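Uncharacterized protein (Bordetella bronchiseptica, PDB 4XG0) is a DUF1537-family protein of unassigned function, probably a kinase that acts in the catabolism of acid sugars. Local coordinates at residues T36-T41 / T52-G57; A197-R202 / A224-V229. One frame throughout, in Å; residues are numbered along the deposited sequence.

Both contacts belong to the sugar-binding N-terminal domain and are organised around the same eight-stranded parallel sheet. Interaction 1 comes first along the chain and sits at one border, where helix 35-47 meets the outermost strand 52-54. Interaction 2 follows and lies toward the other border, joining helices 196-205 and 217-230, which connect strands 186-188, 209-212 and 234-238 in succession. Their centres are 27 Å apart and their nearest atoms about 13 Å, without touching. The first is a helix packed on an edge strand, the second a helix-helix contact: one ties a crossover helix to the edge strand of the sheet, the other ties two crossover helices to each other.

Interaction 1: residues T36-T41 / T52-G57; sequences TGSGDT and TQLSVG
Ser38 and Leu54 meet with no aromatic ring or other flat side chain between them; the flat group at this contact is the peptide linking Ser38 to Gly39. The CD1 methyl of Leu54 stands over one face of that peptide, above the carbonyl carbon and shifted a little away from Ser38 CA, with Leu54 CD1 4.0 Å from Ser38 C and 4.1 Å from Gly39 N. Beside this face the same methyl approaches the serine side chain, where Leu54 CD1 lies 4.0 Å from Ser38 CB. A closer approach of 3.3 Å, between Leu54 CD1 and Ser38 OG, belongs to one of two conformers of the serine and is best treated as provisional. In this conformer the hydroxyl lies opposite the backbone nitrogen (chi1 -165°) and may make a weak hydrogen bond to Val76 O in the neighbouring strand, which is equally tentative. The contact thus belongs to a beta-alpha-beta crossover: strand 28-32 leads into helix 35-47, and the chain returns as strand 52-54, skipping one place in the parallel sheet, a place taken by strand 73-77. Ser38 accordingly packs against both Ala32 and Ala75, while Thr41, one turn further along the helix, faces Ile30, Tyr108 and Lys110. Strand 52-54 is held as the outermost strand by backbone hydrogen bonds from Gln53 to Val73 and Ala75. Leu54 remains largely solvent-exposed at this border, whereas Ser38 is buried beneath it. Leu54 extends its side chain toward the helix with CG trans to its nitrogen (chi1 173°), and the second torsion, 75°, sets the two methyls differently: CD1 over the peptide, CD2 alongside Gly39. This other methyl lies next to the helix backbone, Leu54 CD2 coming to 4.3 Å from Gly39 CA.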
ATOM      1  N   THR A  36      16.612 -14.781  -5.627  1.00 30.59           N
ATOM      2  CA  THR A  36      16.858 -13.357  -5.558  1.00 28.97           C
ATOM      3  C   THR A  36      15.519 -12.617  -5.508  1.00 26.87           C
ATOM      4  O   THR A  36      15.319 -11.714  -4.701  1.00 25.62           O
ATOM      5  CB  THR A  36      17.701 -12.873  -6.756  1.00 29.17           C
ATOM      6  OG1 THR A  36      19.041 -13.364  -6.623  1.00 31.10           O
ATOM      7  CG2 THR A  36      17.741 -11.379  -6.824  1.00 27.46           C
ATOM      8  N   GLY A  37      14.596 -13.015  -6.379  1.00 26.61           N
ATOM      9  CA  GLY A  37      13.302 -12.367  -6.467  1.00 24.84           C
ATOM     10  C   GLY A  37      12.447 -12.580  -5.228  1.00 24.50           C
ATOM     11  O   GLY A  37      11.753 -11.666  -4.773  1.00 24.78           O
ATOM     12  N   SER A  38      12.481 -13.786  -4.683  0.61 26.55           N
ATOM     13  CA  SER A  38      11.735 -14.052  -3.474  0.61 26.08           C
ATOM     14  C   SER A  38      12.173 -13.108  -2.346  0.61 28.93           C
ATOM     15  O   SER A  38      11.331 -12.502  -1.687  0.61 23.98           O
ATOM     16  CB  SER A  38      11.929 -15.499  -3.053  0.61 29.41           C
ATOM     17  OG  SER A  38      10.961 -15.876  -2.096  0.61 32.35           O
ATOM     18  N   GLY A  39      13.481 -12.979  -2.143  1.00 26.00           N
ATOM     19  CA  GLY A  39      14.005 -12.170  -1.042  1.00 25.50           C
ATOM     20  C   GLY A  39      13.723 -10.699  -1.263  1.00 24.73           C
ATOM     21  O   GLY A  39      13.401  -9.945  -0.348  1.00 23.33           O
ATOM     22  N   ASP A  40      13.856 -10.249  -2.502  1.00 23.12           N
ATOM     23  CA  ASP A  40      13.651  -8.841  -2.744  1.00 21.54           C
ATOM     24  C   ASP A  40      12.198  -8.456  -2.493  1.00 21.77           C
ATOM     25  O   ASP A  40      11.923  -7.441  -1.838  1.00 23.77           O
ATOM     26  CB  ASP A  40      14.074  -8.452  -4.161  1.00 28.83           C
ATOM     27  CG  ASP A  40      13.943  -6.965  -4.404  1.00 41.87           C
ATOM     28  OD1 ASP A  40      12.846  -6.523  -4.834  1.00 55.39           O
ATOM     29  OD2 ASP A  40      14.920  -6.230  -4.128  1.00 48.66           O
ATOM     30  N   THR A  41      11.265  -9.278  -2.980  1.00 20.83           N
ATOM     31  CA  THR A  41       9.835  -8.970  -2.847  1.00 21.50           C
ATOM     32  C   THR A  41       9.429  -9.063  -1.382  1.00 21.00           C
ATOM     33  O   THR A  41       8.769  -8.177  -0.839  1.00 21.50           O
ATOM     34  CB  THR A  41       8.933  -9.901  -3.691  1.00 24.73           C
ATOM     35  OG1 THR A  41       9.113 -11.259  -3.284  1.00 43.59           O
ATOM     36  CG2 THR A  41       9.281  -9.738  -5.155  1.00 28.40           C
ATOM     37  N   THR A  52       6.847 -11.207   7.995  1.00 22.98           N
ATOM     38  CA  THR A  52       7.105 -11.908   6.727  1.00 23.53           C
ATOM     39  C   THR A  52       8.102 -13.041   6.937  1.00 25.76           C
ATOM     40  O   THR A  52       9.141 -12.855   7.569  1.00 26.28           O
ATOM     41  CB  THR A  52       7.670 -10.941   5.694  1.00 21.92           C
ATOM     42  OG1 THR A  52       6.729  -9.894   5.454  1.00 21.63           O
ATOM     43  CG2 THR A  52       7.973 -11.652   4.387  1.00 22.57           C
ATOM     44  N   GLN A  53       7.762 -14.227   6.454  1.00 27.24           N
ATOM     45  CA  GLN A  53       8.648 -15.367   6.531  1.00 29.51           C
ATOM     46  C   GLN A  53       9.108 -15.750   5.140  1.00 29.68           C
ATOM     47  O   GLN A  53       8.336 -15.639   4.203  1.00 28.72           O
ATOM     48  CB  GLN A  53       7.917 -16.551   7.139  1.00 31.51           C
ATOM     49  CG  GLN A  53       7.458 -16.366   8.525  1.00 44.88           C
ATOM     50  CD  GLN A  53       8.370 -17.018   9.548  1.00 51.01           C
ATOM     51  OE1 GLN A  53       9.254 -17.809   9.206  1.00 51.89           O
ATOM     52  NE2 GLN A  53       8.142 -16.698  10.818  1.00 49.20           N
ATOM     53  N   LEU A  54      10.356 -16.179   5.024  1.00 30.97           N
ATOM     54  CA  LEU A  54      10.961 -16.509   3.730  1.00 31.27           C
ATOM     55  C   LEU A  54      11.504 -17.915   3.767  1.00 33.96           C
ATOM     56  O   LEU A  54      12.190 -18.292   4.734  1.00 35.50           O
ATOM     57  CB  LEU A  54      12.091 -15.505   3.418  1.00 33.33           C
ATOM     58  CG  LEU A  54      12.980 -15.758   2.187  1.00 41.62           C
ATOM     59  CD1 LEU A  54      12.237 -15.416   0.918  1.00 43.78           C
ATOM     60  CD2 LEU A  54      14.277 -14.954   2.276  1.00 42.77           C
ATOM     61  N   SER A  55      11.153 -18.715   2.757  1.00 36.02           N
ATOM     62  CA  SER A  55      11.767 -20.031   2.544  1.00 42.94           C
ATOM     63  C   SER A  55      12.776 -19.960   1.394  1.00 43.92           C
ATOM     64  O   SER A  55      12.495 -19.371   0.349  1.00 44.43           O
ATOM     65  CB  SER A  55      10.729 -21.122   2.228  1.00 49.14           C
ATOM     66  OG  SER A  55       9.705 -21.160   3.205  1.00 62.26           O
ATOM     67  N   VAL A  56      13.946 -20.563   1.602  1.00 45.85           N
ATOM     68  CA  VAL A  56      15.001 -20.584   0.593  1.00 46.12           C
ATOM     69  C   VAL A  56      14.665 -21.716  -0.347  1.00 48.24           C
ATOM     70  O   VAL A  56      15.317 -21.904  -1.382  1.00 54.78           O
ATOM     71  CB  VAL A  56      16.400 -20.767   1.232  1.00 50.73           C
ATOM     72  CG1 VAL A  56      17.447 -21.047   0.185  1.00 61.77           C
ATOM     73  CG2 VAL A  56      16.781 -19.503   2.025  1.00 39.83           C
ATOM     74  N   GLY A  57      13.635 -22.469   0.029  1.00 51.05           N
ATOM     75  CA  GLY A  57      13.008 -23.425  -0.865  1.00 59.64           C
ATOM     76  C   GLY A  57      11.503 -23.192  -0.994  1.00 56.68           C
ATOM     77  O   GLY A  57      11.041 -22.057  -1.215  1.00 40.85           O
TER

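Interaction 2: residues A197-R202 / A224-V229; sequences AELARR and ARAIGV
Ala200 and Ala226 face each other where two helices of the alpha/beta domain cross, each belonging to a beta-alpha-beta connection of the parallel sheet: helix 196-205 links strands 186-188 and 209-212, and helix 217-230 carries the chain on to strand 234-238. The segment axes come within 8.0 Å at a crossing angle of -66°, a close approach that small side chains permit. The alpha carbons of Ala200 and Ala226 are 4.6 Å apart, and their methyls touch. On the buried flank Leu199 lays its branch point against the second alanine, CG reaching 3.9 Å from Ala226 CB; a chi1 of 177° carries CG and CD2 across to that methyl. Further along, Ile227 turns away to pack on Ala234 and Pro236 of the sheet.

Toward solvent the contact thins to one residue, Val229, whose CG1 lies 3.8 Å from Ala200 CB. Glu198 and Arg201 point away from the partner helix. Within helix 196-205, Arg202 NH1 pairs with Glu194 in a salt bridge and with the Ala189 carbonyl. Tightest of all is a methyl set against a backbone carbonyl, Ala200 CB lying 3.6 Å from Ala226 O.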
ATOM      1  N   ALA A 197     -11.034   2.402  -9.311  1.00 37.49           N
ATOM      2  CA  ALA A 197     -12.291   1.672  -9.403  1.00 42.39           C
ATOM      3  C   ALA A 197     -12.712   1.458 -10.865  1.00 41.81           C
ATOM      4  O   ALA A 197     -13.253   0.407 -11.222  1.00 38.50           O
ATOM      5  CB  ALA A 197     -13.387   2.398  -8.624  1.00 48.01           C
ATOM      6  N   GLU A 198     -12.471   2.465 -11.700  1.00 38.42           N
ATOM      7  CA  GLU A 198     -12.803   2.378 -13.110  1.00 46.37           C
ATOM      8  C   GLU A 198     -11.903   1.329 -13.755  1.00 45.75           C
ATOM      9  O   GLU A 198     -12.372   0.471 -14.501  1.00 42.08           O
ATOM     10  CB  GLU A 198     -12.645   3.750 -13.780  1.00 47.48           C
ATOM     11  CG  GLU A 198     -13.811   4.708 -13.497  1.00 49.21           C
ATOM     12  CD  GLU A 198     -13.496   6.167 -13.821  1.00 52.36           C
ATOM     13  OE1 GLU A 198     -12.320   6.570 -13.747  1.00 54.90           O
ATOM     14  OE2 GLU A 198     -14.432   6.923 -14.150  1.00 58.80           O
ATOM     15  N   LEU A 199     -10.614   1.381 -13.432  1.00 31.20           N
ATOM     16  CA  LEU A 199      -9.655   0.412 -13.962  1.00 35.19           C
ATOM     17  C   LEU A 199     -10.001  -1.014 -13.524  1.00 34.42           C
ATOM     18  O   LEU A 199      -9.865  -1.959 -14.293  1.00 36.58           O
ATOM     19  CB  LEU A 199      -8.247   0.758 -13.516  1.00 33.23           C
ATOM     20  CG  LEU A 199      -7.158  -0.227 -13.957  1.00 31.73           C
ATOM     21  CD1 LEU A 199      -7.205  -0.423 -15.471  1.00 33.25           C
ATOM     22  CD2 LEU A 199      -5.801   0.263 -13.539  1.00 27.51           C
ATOM     23  N   ALA A 200     -10.463  -1.158 -12.288  1.00 36.55           N
ATOM     24  CA  ALA A 200     -10.811  -2.470 -11.754  1.00 36.33           C
ATOM     25  C   ALA A 200     -11.955  -3.113 -12.545  1.00 43.39           C
ATOM     26  O   ALA A 200     -11.927  -4.312 -12.845  1.00 40.75           O
ATOM     27  CB  ALA A 200     -11.172  -2.356 -10.258  1.00 39.56           C
ATOM     28  N   ARG A 201     -12.967  -2.313 -12.882  1.00 41.97           N
ATOM     29  CA  ARG A 201     -14.072  -2.799 -13.697  1.00 45.25           C
ATOM     30  C   ARG A 201     -13.557  -3.400 -14.999  1.00 46.66           C
ATOM     31  O   ARG A 201     -13.967  -4.490 -15.391  1.00 41.57           O
ATOM     32  CB  ARG A 201     -15.056  -1.665 -13.995  1.00 45.64           C
ATOM     33  CG  ARG A 201     -16.235  -1.580 -13.025  1.00 63.90           C
ATOM     34  CD  ARG A 201     -16.926  -0.211 -13.073  1.00 67.43           C
ATOM     35  NE  ARG A 201     -17.391   0.201 -11.745  1.00 69.44           N
ATOM     36  CZ  ARG A 201     -17.185   1.400 -11.194  1.00 71.02           C
ATOM     37  NH1 ARG A 201     -17.650   1.658  -9.977  1.00 69.54           N
ATOM     38  NH2 ARG A 201     -16.522   2.352 -11.847  1.00 69.25           N
ATOM     39  N   ARG A 202     -12.660  -2.688 -15.675  1.00 39.38           N
ATOM     40  CA  ARG A 202     -12.163  -3.147 -16.968  1.00 42.65           C
ATOM     41  C   ARG A 202     -11.296  -4.416 -16.866  1.00 43.20           C
ATOM     42  O   ARG A 202     -11.268  -5.229 -17.795  1.00 36.09           O
ATOM     43  CB  ARG A 202     -11.400  -2.024 -17.681  1.00 43.15           C
ATOM     44  CG  ARG A 202     -12.251  -0.784 -17.931  1.00 45.83           C
ATOM     45  CD  ARG A 202     -11.673   0.084 -19.028  1.00 46.74           C
ATOM     46  NE  ARG A 202     -10.422   0.745 -18.656  1.00 41.32           N
ATOM     47  CZ  ARG A 202      -9.296   0.698 -19.362  1.00 43.53           C
ATOM     48  NH1 ARG A 202      -8.229   1.350 -18.939  1.00 43.94           N
ATOM     49  NH2 ARG A 202      -9.217   0.003 -20.488  1.00 52.26           N
ATOM     50  N   ALA A 224      -2.129  -1.477  -8.716  1.00 18.28           N
ATOM     51  CA  ALA A 224      -2.174  -2.149  -7.422  1.00 20.33           C
ATOM     52  C   ALA A 224      -3.486  -1.823  -6.686  1.00 19.46           C
ATOM     53  O   ALA A 224      -4.121  -2.700  -6.117  1.00 21.33           O
ATOM     54  CB  ALA A 224      -0.986  -1.740  -6.574  1.00 18.53           C
ATOM     55  N   ARG A 225      -3.907  -0.561  -6.717  1.00 21.56           N
ATOM     56  CA  ARG A 225      -5.174  -0.172  -6.115  1.00 24.32           C
ATOM     57  C   ARG A 225      -6.374  -0.877  -6.764  1.00 24.58           C
ATOM     58  O   ARG A 225      -7.288  -1.342  -6.060  1.00 27.84           O
ATOM     59  CB  ARG A 225      -5.343   1.345  -6.162  1.00 26.62           C
ATOM     60  CG  ARG A 225      -4.335   2.042  -5.266  1.00 28.47           C
ATOM     61  CD  ARG A 225      -4.449   3.558  -5.293  1.00 34.54           C
ATOM     62  NE  ARG A 225      -3.666   4.120  -4.191  1.00 44.37           N
ATOM     63  CZ  ARG A 225      -3.339   5.406  -4.046  1.00 46.97           C
ATOM     64  NH1 ARG A 225      -3.698   6.316  -4.947  1.00 51.83           N
ATOM     65  NH2 ARG A 225      -2.627   5.781  -2.984  1.00 46.91           N
ATOM     66  N   ALA A 226      -6.390  -0.934  -8.093  1.00 22.33           N
ATOM     67  CA  ALA A 226      -7.421  -1.660  -8.811  1.00 25.66           C
ATOM     68  C   ALA A 226      -7.439  -3.116  -8.397  1.00 22.34           C
ATOM     69  O   ALA A 226      -8.497  -3.691  -8.192  1.00 26.11           O
ATOM     70  CB  ALA A 226      -7.222  -1.549 -10.324  1.00 25.78           C
ATOM     71  N   ILE A 227      -6.265  -3.714  -8.330  1.00 26.25           N
ATOM     72  CA  ILE A 227      -6.134  -5.078  -7.859  1.00 21.66           C
ATOM     73  C   ILE A 227      -6.716  -5.200  -6.444  1.00 24.83           C
ATOM     74  O   ILE A 227      -7.428  -6.135  -6.142  1.00 23.49           O
ATOM     75  CB  ILE A 227      -4.666  -5.548  -7.907  1.00 21.64           C
ATOM     76  CG1 ILE A 227      -4.291  -5.857  -9.372  1.00 24.71           C
ATOM     77  CG2 ILE A 227      -4.452  -6.789  -7.050  1.00 23.95           C
ATOM     78  CD1 ILE A 227      -2.851  -5.947  -9.600  1.00 27.44           C
ATOM     79  N   GLY A 228      -6.425  -4.239  -5.570  1.00 21.11           N
ATOM     80  CA  GLY A 228      -6.988  -4.264  -4.233  1.00 25.72           C
ATOM     81  C   GLY A 228      -8.504  -4.308  -4.253  1.00 27.82           C
ATOM     82  O   GLY A 228      -9.114  -5.104  -3.545  1.00 28.06           O
ATOM     83  N   VAL A 229      -9.108  -3.434  -5.056  1.00 24.90           N
ATOM     84  CA  VAL A 229     -10.552  -3.379  -5.211  1.00 27.59           C
ATOM     85  C   VAL A 229     -11.111  -4.735  -5.620  1.00 28.81           C
ATOM     86  O   VAL A 229     -12.189  -5.117  -5.162  1.00 33.56           O
ATOM     87  CB  VAL A 229     -10.953  -2.313  -6.243  1.00 31.12           C
ATOM     88  CG1 VAL A 229     -12.421  -2.440  -6.621  1.00 43.98           C
ATOM     89  CG2 VAL A 229     -10.646  -0.916  -5.703  1.00 39.11           C
TER